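Xylooligosaccharide oxidase (PDB 5L6G) oxidises the C1 hydroxyl of xylooligosaccharides and related sugars to lactones with bicovalently bound FAD, passing the electrons to oxygen to give hydrogen peroxide. Local coordinates at residues 37-40 with 45-48; 215-220 with 471-476; 270-275 with 281-286. All blocks are in the same frame, centred on the assembly; numbering follows the deposited sequence.

Contact 1 of 3, residues 37-40 with 45-48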
loop_
_atom_site.group_PDB
_atom_site.type_symbol
_atom_site.label_atom_id
_atom_site.label_comp_id
_atom_site.label_asym_id
_atom_site.label_seq_id
_atom_site.Cartn_x
_atom_site.Cartn_y
_atom_site.Cartn_z
ATOM N N PRO A 37 22.426 -17.493 2.878
ATOM C CA PRO A 37 21.447 -18.492 3.303
ATOM C C PRO A 37 20.311 -18.578 2.288
ATOM O O PRO A 37 19.948 -17.560 1.687
ATOM C CB PRO A 37 20.932 -17.949 4.658
ATOM C CG PRO A 37 21.866 -16.867 5.063
ATOM C CD PRO A 37 22.463 -16.330 3.783
ATOM N N VAL A 38 19.765 -19.774 2.096
ATOM C CA VAL A 38 18.678 -19.965 1.153
ATOM C C VAL A 38 17.621 -20.896 1.726
ATOM O O VAL A 38 17.872 -21.634 2.686
ATOM C CB VAL A 38 19.163 -20.544 -0.212
ATOM C CG1 VAL A 38 20.084 -19.568 -0.926
ATOM C CG2 VAL A 38 19.799 -21.921 -0.056
ATOM N N THR A 39 16.444 -20.867 1.109
ATOM C CA THR A 39 15.444 -21.898 1.334
ATOM C C THR A 39 15.545 -22.887 0.172
ATOM O O THR A 39 15.294 -22.534 -0.978
ATOM C CB THR A 39 14.049 -21.292 1.421
ATOM O OG1 THR A 39 13.992 -20.400 2.550
ATOM C CG2 THR A 39 12.983 -22.387 1.559
ATOM N N ALA A 40 15.933 -24.116 0.484
ATOM C CA ALA A 40 16.113 -25.151 -0.524
ATOM C C ALA A 40 14.774 -25.536 -1.150
ATOM O O ALA A 40 13.742 -25.506 -0.481
ATOM C CB ALA A 40 16.778 -26.370 0.105
ATOM N N GLU A 45 10.219 -25.324 4.042
ATOM C CA GLU A 45 10.038 -23.871 4.116
ATOM C C GLU A 45 9.882 -23.237 2.748
ATOM O O GLU A 45 9.559 -22.061 2.671
ATOM C CB GLU A 45 11.211 -23.189 4.825
ATOM C CG GLU A 45 11.504 -23.736 6.207
ATOM C CD GLU A 45 12.282 -25.034 6.145
ATOM O OE1 GLU A 45 13.462 -25.011 5.703
ATOM O OE2 GLU A 45 11.702 -26.080 6.512
ATOM N N TRP A 46 10.143 -23.996 1.681
ATOM C CA TRP A 46 9.966 -23.498 0.325
ATOM C C TRP A 46 8.530 -23.063 0.124
ATOM O O TRP A 46 8.269 -21.940 -0.301
ATOM C CB TRP A 46 10.301 -24.571 -0.704
ATOM C CG TRP A 46 10.096 -24.095 -2.099
ATOM C CD1 TRP A 46 8.966 -24.229 -2.860
ATOM C CD2 TRP A 46 11.033 -23.369 -2.896
ATOM N NE1 TRP A 46 9.155 -23.642 -4.087
ATOM C CE2 TRP A 46 10.416 -23.111 -4.137
ATOM C CE3 TRP A 46 12.338 -22.920 -2.686
ATOM C CZ2 TRP A 46 11.066 -22.424 -5.166
ATOM C CZ3 TRP A 46 12.988 -22.254 -3.710
ATOM C CH2 TRP A 46 12.346 -22.005 -4.935
ATOM N N LYS A 47 7.612 -23.971 0.438
ATOM C CA LYS A 47 6.185 -23.728 0.278
ATOM C C LYS A 47 5.809 -22.427 0.977
ATOM O O LYS A 47 5.174 -21.560 0.388
ATOM C CB LYS A 47 5.388 -24.914 0.848
ATOM C CG LYS A 47 3.875 -24.800 0.721
ATOM C CD LYS A 47 3.385 -25.172 -0.670
ATOM C CE LYS A 47 1.877 -24.971 -0.781
ATOM N NZ LYS A 47 1.402 -25.043 -2.192
ATOM N N THR A 48 6.243 -22.273 2.219
ATOM C CA THR A 48 5.946 -21.084 2.996
ATOM C C THR A 48 6.557 -19.851 2.361
ATOM O O THR A 48 5.863 -18.868 2.102
ATOM C CB THR A 48 6.504 -21.231 4.418
ATOM O OG1 THR A 48 5.865 -22.343 5.041
ATOM C CG2 THR A 48 6.264 -19.988 5.246
#
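T39 and W46 are the closest backbone pair, their CA atoms 5.8 Å apart, where the short, weakly bonded strand 38-39 ends beside a helix that continues beyond residue 48. The two segments bury 174 Å² together, so this is a narrow touch, made without hydrogen bonds between them. T39 carries it. Its OG1 stands beside its own backbone N (chi1 -63°), which turns the methyl toward the helix backbone: T39 CG2 lies 3.3 Å from W46 N and 3.8 Å from E45 CB, resting on the peptide that joins these two residues. The hydroxyl is taken by D49 OD2, one turn further along, so one branch of the threonine packs on the helix while the other is bonded to it. In the fold this is the outer border of a four-stranded mixed sheet: strand 38-39 is its edge strand, paired antiparallel with 63-65 through backbone bonds between T39 and I64. The indole of W46 reaches the carbonyl end of T39. With CG anti to the backbone N (chi1 179°), its six-membered ring meets the strand edge-on, T39 O lying in the ring plane 3.4 Å from W46 CE3. A40 O touches the same side chain at W46 CB, 3.6 Å away, and takes its hydrogen bond from S43 OG in the turn. That hydroxyl also has a weak hydrogen bond with W46 N. R41 and P61 also touch the indole.

Contact 2 of 3, residues 215-220 with 471-476. With FAD (flavin-adenine dinucleotide), chain D.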
loop_
_atom_site.group_PDB
_atom_site.type_symbol
_atom_site.label_atom_id
_atom_site.label_comp_id
_atom_site.label_asym_id
_atom_site.label_seq_id
_atom_site.Cartn_x
_atom_site.Cartn_y
_atom_site.Cartn_z
ATOM N N SER A 215 10.290 -0.129 -5.424
ATOM C CA SER A 215 10.488 -1.490 -5.919
ATOM C C SER A 215 11.357 -1.548 -7.165
ATOM O O SER A 215 11.811 -2.616 -7.547
ATOM C CB SER A 215 9.139 -2.156 -6.232
ATOM O OG SER A 215 8.320 -1.323 -7.039
ATOM N N ASN A 216 11.582 -0.406 -7.800
ATOM C CA ASN A 216 12.253 -0.375 -9.089
ATOM C C ASN A 216 13.739 -0.054 -9.034
ATOM O O ASN A 216 14.411 -0.166 -10.054
ATOM C CB ASN A 216 11.578 0.667 -9.978
ATOM C CG ASN A 216 10.172 0.277 -10.350
ATOM O OD1 ASN A 216 9.983 -0.613 -11.167
ATOM N ND2 ASN A 216 9.178 0.923 -9.737
ATOM N N PHE A 217 14.242 0.368 -7.877
ATOM C CA PHE A 217 15.575 0.968 -7.824
ATOM C C PHE A 217 16.651 0.269 -7.018
ATOM O O PHE A 217 17.802 0.673 -7.086
ATOM C CB PHE A 217 15.449 2.424 -7.392
ATOM C CG PHE A 217 14.552 3.198 -8.287
ATOM C CD1 PHE A 217 15.010 3.649 -9.504
ATOM C CD2 PHE A 217 13.222 3.387 -7.963
ATOM C CE1 PHE A 217 14.176 4.330 -10.368
ATOM C CE2 PHE A 217 12.387 4.069 -8.822
ATOM C CZ PHE A 217 12.866 4.556 -10.016
ATOM N N GLY A 218 16.299 -0.792 -6.299
ATOM C CA GLY A 218 17.260 -1.498 -5.466
ATOM C C GLY A 218 16.501 -2.217 -4.380
ATOM O O GLY A 218 15.281 -2.192 -4.362
ATOM N N ILE A 219 17.211 -2.906 -3.508
ATOM C CA ILE A 219 16.579 -3.517 -2.356
ATOM C C ILE A 219 16.944 -2.660 -1.170
ATOM O O ILE A 219 18.116 -2.506 -0.850
ATOM C CB ILE A 219 17.062 -4.965 -2.163
ATOM C CG1 ILE A 219 16.683 -5.799 -3.392
ATOM C CG2 ILE A 219 16.456 -5.557 -0.904
ATOM C CD1 ILE A 219 17.010 -7.265 -3.258
ATOM N N VAL A 220 15.943 -2.063 -0.552
ATOM C CA VAL A 220 16.154 -1.321 0.689
ATOM C C VAL A 220 16.483 -2.339 1.776
ATOM O O VAL A 220 15.719 -3.277 2.015
ATOM C CB VAL A 220 14.912 -0.510 1.062
ATOM C CG1 VAL A 220 15.092 0.133 2.421
ATOM C CG2 VAL A 220 14.659 0.551 0.017
ATOM N N ASP A 471 8.295 10.213 -16.092
ATOM C CA ASP A 471 9.460 10.501 -16.946
ATOM C C ASP A 471 10.753 10.581 -16.127
ATOM O O ASP A 471 11.763 9.989 -16.491
ATOM C CB ASP A 471 9.233 11.748 -17.801
ATOM C CG ASP A 471 8.315 11.474 -19.005
ATOM O OD1 ASP A 471 8.035 10.285 -19.303
ATOM O OD2 ASP A 471 7.866 12.442 -19.663
ATOM N N ARG A 472 10.712 11.266 -14.996
ATOM C CA ARG A 472 11.889 11.341 -14.139
ATOM C C ARG A 472 12.228 9.972 -13.545
ATOM O O ARG A 472 13.401 9.583 -13.493
ATOM C CB ARG A 472 11.687 12.368 -13.037
ATOM C CG ARG A 472 12.895 12.482 -12.139
ATOM C CD ARG A 472 12.691 13.581 -11.133
ATOM N NE ARG A 472 13.793 13.640 -10.176
ATOM C CZ ARG A 472 13.745 14.330 -9.040
ATOM N NH1 ARG A 472 12.654 15.010 -8.715
ATOM N NH2 ARG A 472 14.783 14.326 -8.224
ATOM N N LEU A 473 11.207 9.224 -13.137
ATOM C CA LEU A 473 11.420 7.845 -12.680
ATOM C C LEU A 473 12.151 6.999 -13.720
ATOM O O LEU A 473 13.017 6.212 -13.359
ATOM C CB LEU A 473 10.109 7.147 -12.321
ATOM C CG LEU A 473 9.486 7.541 -10.969
ATOM C CD1 LEU A 473 8.106 6.953 -10.851
ATOM C CD2 LEU A 473 10.354 7.081 -9.820
ATOM N N ARG A 474 11.774 7.135 -14.989
ATOM C CA ARG A 474 12.431 6.369 -16.065
ATOM C C ARG A 474 13.892 6.784 -16.225
ATOM O O ARG A 474 14.768 5.950 -16.497
ATOM C CB ARG A 474 11.685 6.530 -17.384
ATOM C CG ARG A 474 10.326 5.867 -17.381
ATOM C CD ARG A 474 9.719 5.775 -18.763
ATOM N NE ARG A 474 10.520 4.901 -19.628
ATOM C CZ ARG A 474 10.362 4.787 -20.943
ATOM N NH1 ARG A 474 9.430 5.496 -21.573
ATOM N NH2 ARG A 474 11.146 3.964 -21.637
ATOM N N ARG A 475 14.166 8.068 -16.033
ATOM C CA ARG A 475 15.538 8.553 -16.124
ATOM C C ARG A 475 16.393 7.993 -15.001
ATOM O O ARG A 475 17.499 7.538 -15.246
ATOM C CB ARG A 475 15.589 10.076 -16.160
ATOM C CG ARG A 475 15.026 10.648 -17.450
ATOM C CD ARG A 475 15.384 12.107 -17.651
ATOM N NE ARG A 475 14.805 12.961 -16.607
ATOM C CZ ARG A 475 13.574 13.466 -16.618
ATOM N NH1 ARG A 475 12.733 13.210 -17.616
ATOM N NH2 ARG A 475 13.180 14.241 -15.611
ATOM N N ILE A 476 15.871 8.011 -13.779
ATOM C CA ILE A 476 16.601 7.468 -12.627
ATOM C C ILE A 476 16.759 5.959 -12.786
ATOM O O ILE A 476 17.775 5.383 -12.422
ATOM C CB ILE A 476 15.908 7.837 -11.293
ATOM C CG1 ILE A 476 15.952 9.349 -11.097
ATOM C CG2 ILE A 476 16.615 7.213 -10.105
ATOM C CD1 ILE A 476 15.062 9.843 -9.992
HETATM P PA FAD D . 5.723 -7.568 -1.117
HETATM O O1A FAD D . 6.789 -8.255 -0.295
HETATM O O2A FAD D . 4.868 -8.447 -1.973
HETATM O O5B FAD D . 6.344 -6.359 -1.907
HETATM C C5B FAD D . 5.585 -5.487 -2.749
HETATM C C4B FAD D . 6.502 -4.802 -3.737
HETATM O O4B FAD D . 7.482 -4.044 -3.025
HETATM C C3B FAD D . 7.271 -5.786 -4.605
HETATM O O3B FAD D . 7.522 -5.199 -5.864
HETATM C C2B FAD D . 8.575 -5.950 -3.869
HETATM O O2B FAD D . 9.638 -6.425 -4.687
HETATM C C1B FAD D . 8.786 -4.553 -3.330
HETATM N N9A FAD D . 9.617 -4.587 -2.124
HETATM C C8A FAD D . 9.416 -5.266 -0.998
HETATM N N7A FAD D . 10.425 -5.050 -0.121
HETATM C C5A FAD D . 11.255 -4.203 -0.729
HETATM C C6A FAD D . 12.533 -3.590 -0.376
HETATM N N6A FAD D . 13.029 -3.867 0.846
HETATM N N1A FAD D . 13.122 -2.799 -1.297
HETATM C C2A FAD D . 12.591 -2.534 -2.493
HETATM N N3A FAD D . 11.399 -3.074 -2.887
HETATM C C4A FAD D . 10.726 -3.899 -2.039
HETATM N N1 FAD D . -2.112 -0.781 1.549
HETATM C C2 FAD D . -2.436 0.462 2.027
HETATM O O2 FAD D . -1.973 1.481 1.444
HETATM N N3 FAD D . -3.210 0.602 3.132
HETATM C C4 FAD D . -3.695 -0.457 3.823
HETATM O O4 FAD D . -4.419 -0.343 4.852
HETATM C C4X FAD D . -3.396 -1.830 3.363
HETATM N N5 FAD D . -3.845 -2.954 3.993
HETATM C C5X FAD D . -3.531 -4.235 3.568
HETATM C C6 FAD D . -3.973 -5.383 4.239
HETATM C C7 FAD D . -3.637 -6.655 3.749
HETATM C C7M FAD D . -4.152 -7.864 4.490
HETATM C C8 FAD D . -2.760 -6.814 2.538
HETATM C C8M FAD D . -2.318 -8.182 2.030
HETATM C C9 FAD D . -2.322 -5.659 1.898
HETATM C C9A FAD D . -2.683 -4.377 2.350
HETATM N N10 FAD D . -2.259 -3.191 1.692
HETATM C C10 FAD D . -2.574 -1.910 2.148
HETATM C "C1'" FAD D . -1.435 -3.231 0.490
HETATM C "C2'" FAD D . 0.028 -3.165 0.795
HETATM O "O2'" FAD D . 0.338 -1.799 1.086
HETATM C "C3'" FAD D . 0.745 -3.568 -0.481
HETATM O "O3'" FAD D . 0.343 -4.876 -0.907
HETATM C "C4'" FAD D . 2.252 -3.547 -0.216
HETATM O "O4'" FAD D . 2.931 -3.214 -1.436
HETATM C "C5'" FAD D . 2.687 -4.881 0.334
HETATM O "O5'" FAD D . 3.984 -4.757 0.922
HETATM P P FAD D . 4.761 -6.092 1.244
HETATM O O1P FAD D . 6.168 -5.803 1.663
HETATM O O2P FAD D . 3.942 -6.948 2.156
HETATM O O3P FAD D . 4.647 -6.859 -0.157
#
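The phenyl ring of F217 meets L473 and I476, two residues three apart on helix 470-480, and this small apolar patch joins the FAD-binding PCMH-type fold to the berberine-like C-terminal region. F217 lies in the turn between the 3-10 end at 215-216 and strand 219-229; with CG beside its backbone N (chi1 -57°), the ring is directed at the helix. Both helix side chains cross it at about a right angle. F217 CZ touches L473 CD2 at 3.6 Å, while F217 CE1 lies 3.8 Å from I476 CG2. Between them the ring edge faces the helix backbone: L473 O is in the ring plane, 3.7 Å from F217 CZ. From its own segment, N216 CB covers one face of the ring, offset toward the rim. All three touching residues are buried, and helix 204-213 adds to the packing: A209 touches F217, W208 both L473 and I476, and A213 L473. The solvent side is polar: D471 and R475 are exposed, R475 with its CB directed away from F217. R472 makes a salt bridge with D205 and a cation-pi contact with W208. G218, at phi 156°, could not carry a CB without pressing it on F217 O. The same segment lines the cofactor on both sides of F217 in sequence: S215 CB is 3.5 Å from FAD O3B. V220 pairs with the adenine through its backbone: V220 N donates to FAD N1A at 3.0 Å (160°), and FAD N6A returns a 3.0 Å bond to V220 O.

Contact 3 of 3, residues 270-275 with 281-286. With XYP (beta-D-xylopyranose), chain H.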
loop_
_atom_site.group_PDB
_atom_site.type_symbol
_atom_site.label_atom_id
_atom_site.label_comp_id
_atom_site.label_asym_id
_atom_site.label_seq_id
_atom_site.Cartn_x
_atom_site.Cartn_y
_atom_site.Cartn_z
ATOM N N ASN A 270 -10.038 10.564 10.372
ATOM C CA ASN A 270 -9.500 9.693 9.341
ATOM C C ASN A 270 -10.615 8.747 9.021
ATOM O O ASN A 270 -11.153 8.108 9.933
ATOM C CB ASN A 270 -8.304 8.898 9.857
ATOM C CG ASN A 270 -7.166 9.778 10.268
ATOM O OD1 ASN A 270 -6.240 9.990 9.489
ATOM N ND2 ASN A 270 -7.248 10.343 11.488
ATOM N N MET A 271 -11.009 8.686 7.756
ATOM C CA MET A 271 -12.301 8.074 7.417
ATOM C C MET A 271 -12.321 7.527 5.998
ATOM O O MET A 271 -11.580 7.987 5.154
ATOM C CB MET A 271 -13.422 9.074 7.592
ATOM C CG MET A 271 -14.813 8.477 7.660
ATOM S SD MET A 271 -16.052 9.619 8.281
ATOM C CE MET A 271 -15.737 11.078 7.271
ATOM N N ARG A 272 -13.171 6.527 5.786
ATOM C CA ARG A 272 -13.407 5.936 4.489
ATOM C C ARG A 272 -14.847 5.424 4.404
ATOM O O ARG A 272 -15.501 5.200 5.418
ATOM C CB ARG A 272 -12.474 4.760 4.298
ATOM C CG ARG A 272 -12.848 3.546 5.151
ATOM C CD ARG A 272 -11.687 2.548 5.187
ATOM N NE ARG A 272 -12.015 1.348 5.928
ATOM C CZ ARG A 272 -11.162 0.363 6.175
ATOM N NH1 ARG A 272 -9.910 0.444 5.756
ATOM N NH2 ARG A 272 -11.559 -0.692 6.866
ATOM N N VAL A 273 -15.326 5.256 3.189
ATOM C CA VAL A 273 -16.516 4.469 2.930
ATOM C C VAL A 273 -16.064 3.049 2.665
ATOM O O VAL A 273 -15.193 2.841 1.845
ATOM C CB VAL A 273 -17.269 4.975 1.683
ATOM C CG1 VAL A 273 -18.446 4.067 1.372
ATOM C CG2 VAL A 273 -17.741 6.408 1.884
ATOM N N LEU A 274 -16.652 2.092 3.374
ATOM C CA LEU A 274 -16.566 0.682 3.018
ATOM C C LEU A 274 -17.926 0.274 2.507
ATOM O O LEU A 274 -18.915 0.476 3.182
ATOM C CB LEU A 274 -16.237 -0.179 4.236
ATOM C CG LEU A 274 -16.294 -1.698 4.020
ATOM C CD1 LEU A 274 -15.273 -2.126 2.968
ATOM C CD2 LEU A 274 -16.056 -2.445 5.311
ATOM N N GLY A 275 -17.963 -0.280 1.302
ATOM C CA GLY A 275 -19.190 -0.757 0.704
ATOM C C GLY A 275 -19.023 -2.201 0.317
ATOM O O GLY A 275 -17.959 -2.606 -0.142
ATOM N N GLN A 281 -21.033 1.833 4.729
ATOM C CA GLN A 281 -20.904 2.703 5.893
ATOM C C GLN A 281 -19.607 3.467 5.807
ATOM O O GLN A 281 -18.660 3.020 5.148
ATOM C CB GLN A 281 -20.940 1.881 7.179
ATOM C CG GLN A 281 -19.836 0.841 7.274
ATOM C CD GLN A 281 -19.776 0.118 8.604
ATOM O OE1 GLN A 281 -18.732 -0.399 8.974
ATOM N NE2 GLN A 281 -20.880 0.085 9.326
ATOM N N LEU A 282 -19.593 4.630 6.458
ATOM C CA LEU A 282 -18.354 5.288 6.743
ATOM C C LEU A 282 -17.777 4.592 7.948
ATOM O O LEU A 282 -18.526 4.200 8.844
ATOM C CB LEU A 282 -18.558 6.765 7.021
ATOM C CG LEU A 282 -18.996 7.573 5.800
ATOM C CD1 LEU A 282 -19.887 8.719 6.239
ATOM C CD2 LEU A 282 -17.795 8.071 5.041
ATOM N N GLN A 283 -16.456 4.456 7.948
ATOM C CA GLN A 283 -15.688 3.926 9.059
ATOM C C GLN A 283 -14.595 4.940 9.304
ATOM O O GLN A 283 -13.885 5.318 8.372
ATOM C CB GLN A 283 -15.020 2.597 8.695
ATOM C CG GLN A 283 -15.997 1.552 8.214
ATOM C CD GLN A 283 -15.303 0.261 7.850
ATOM O OE1 GLN A 283 -14.219 0.264 7.265
ATOM N NE2 GLN A 283 -15.946 -0.848 8.160
ATOM N N GLY A 284 -14.458 5.350 10.560
ATOM C CA GLY A 284 -13.474 6.342 10.933
ATOM C C GLY A 284 -12.643 5.955 12.128
ATOM O O GLY A 284 -12.979 5.026 12.875
ATOM N N LEU A 285 -11.519 6.651 12.264
ATOM C CA LEU A 285 -10.738 6.665 13.483
ATOM C C LEU A 285 -10.426 8.132 13.766
ATOM O O LEU A 285 -9.752 8.808 12.981
ATOM C CB LEU A 285 -9.457 5.848 13.343
ATOM C CG LEU A 285 -8.718 5.593 14.659
ATOM C CD1 LEU A 285 -9.525 4.637 15.525
ATOM C CD2 LEU A 285 -7.311 5.079 14.464
ATOM N N TYR A 286 -10.948 8.626 14.877
ATOM C CA TYR A 286 -10.750 9.999 15.255
ATOM C C TYR A 286 -9.655 10.043 16.301
ATOM O O TYR A 286 -9.722 9.332 17.308
ATOM C CB TYR A 286 -12.053 10.551 15.813
ATOM C CG TYR A 286 -11.984 12.005 16.155
ATOM C CD1 TYR A 286 -12.073 12.975 15.160
ATOM C CD2 TYR A 286 -11.820 12.412 17.473
ATOM C CE1 TYR A 286 -11.993 14.315 15.465
ATOM C CE2 TYR A 286 -11.743 13.759 17.800
ATOM C CZ TYR A 286 -11.835 14.700 16.789
ATOM O OH TYR A 286 -11.770 16.015 17.103
HETATM O O1 XYP H . -7.119 -0.755 2.346
HETATM C C1 XYP H . -7.006 -2.010 3.012
HETATM C C2 XYP H . -8.038 -2.074 4.137
HETATM C C3 XYP H . -8.098 -3.467 4.751
HETATM C C4 XYP H . -8.297 -4.515 3.660
HETATM C C5 XYP H . -7.239 -4.365 2.559
HETATM O O2 XYP H . -7.660 -1.123 5.132
HETATM O O3 XYP H . -9.111 -3.530 5.770
HETATM O O4 XYP H . -8.153 -5.829 4.212
HETATM O O5 XYP H . -7.195 -3.035 2.050
#
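R272 and Q283 face each other as a hydrogen-bonded pair of an antiparallel beta hairpin, flanked by the like pairs N270-L285 and L274-Q281. Each of the three exchanges two backbone bonds; all are sound except the weak N270 N to L285 O. L285 O gains a second donor, N270 ND2, at 3.3 Å, an amide that also bonds S175 OG. The chief side-chain bonds lie on the face of R272. There R272 NE and NH2 both grip Q283 OE1 side-on, at 2.8 and 2.9 Å, the oxygen lying in the guanidinium plane and the two flat groups only 29° apart. Q283 spends its other amide atom within its own strand: Q283 NE2 donates to a lone pair of Q281 OE1 at 2.9 Å, which fixes the amide's rotation with OE1 toward the arginine. Q281 NE2 is in turn held by N240 and E238. The extended arginine starts from a CG set between backbone N and carbonyl carbon (chi1 72°), and R272 NH1 donates to O2 of the bound xylose at 2.8 Å; the sugar's other partners include T154, E412 and Y451. Q283 is thus placed as a second-shell residue that probably positions R272. A leucine in place of R272 would probably strand Q283 OE1 without its two donors and deprive the sugar's O2 of this bond. On the reverse face, L282 CD2 packs on V273 CG2 at 3.6 Å. The hairpin lies mid-sheet, between strand 234-240 beside 281-286 and strand 374-381 beside 270-275, with helix 290-304 packed on M271 through L300.

Contact 1 is partly buried at the border of the protein, about 39 Å from contact 3 between centres, while contacts 2 and 3 are both buried and lie on opposite sides of the chain's centre. None shares a strand or helix with another. Chemistry follows place: contact 1 joins a sheet edge to helix 45-50 by a methyl and a ring edge, contact 2 links sequence-distant parts mainly by apolar packing, and contact 3 relies on paired strands with a polar network between side chains. Segment 215-220 bonds the adenine of FAD, and R272 of 270-275 the sugar. The 544 Å² buried in contact 3 exceeds the sum of the others.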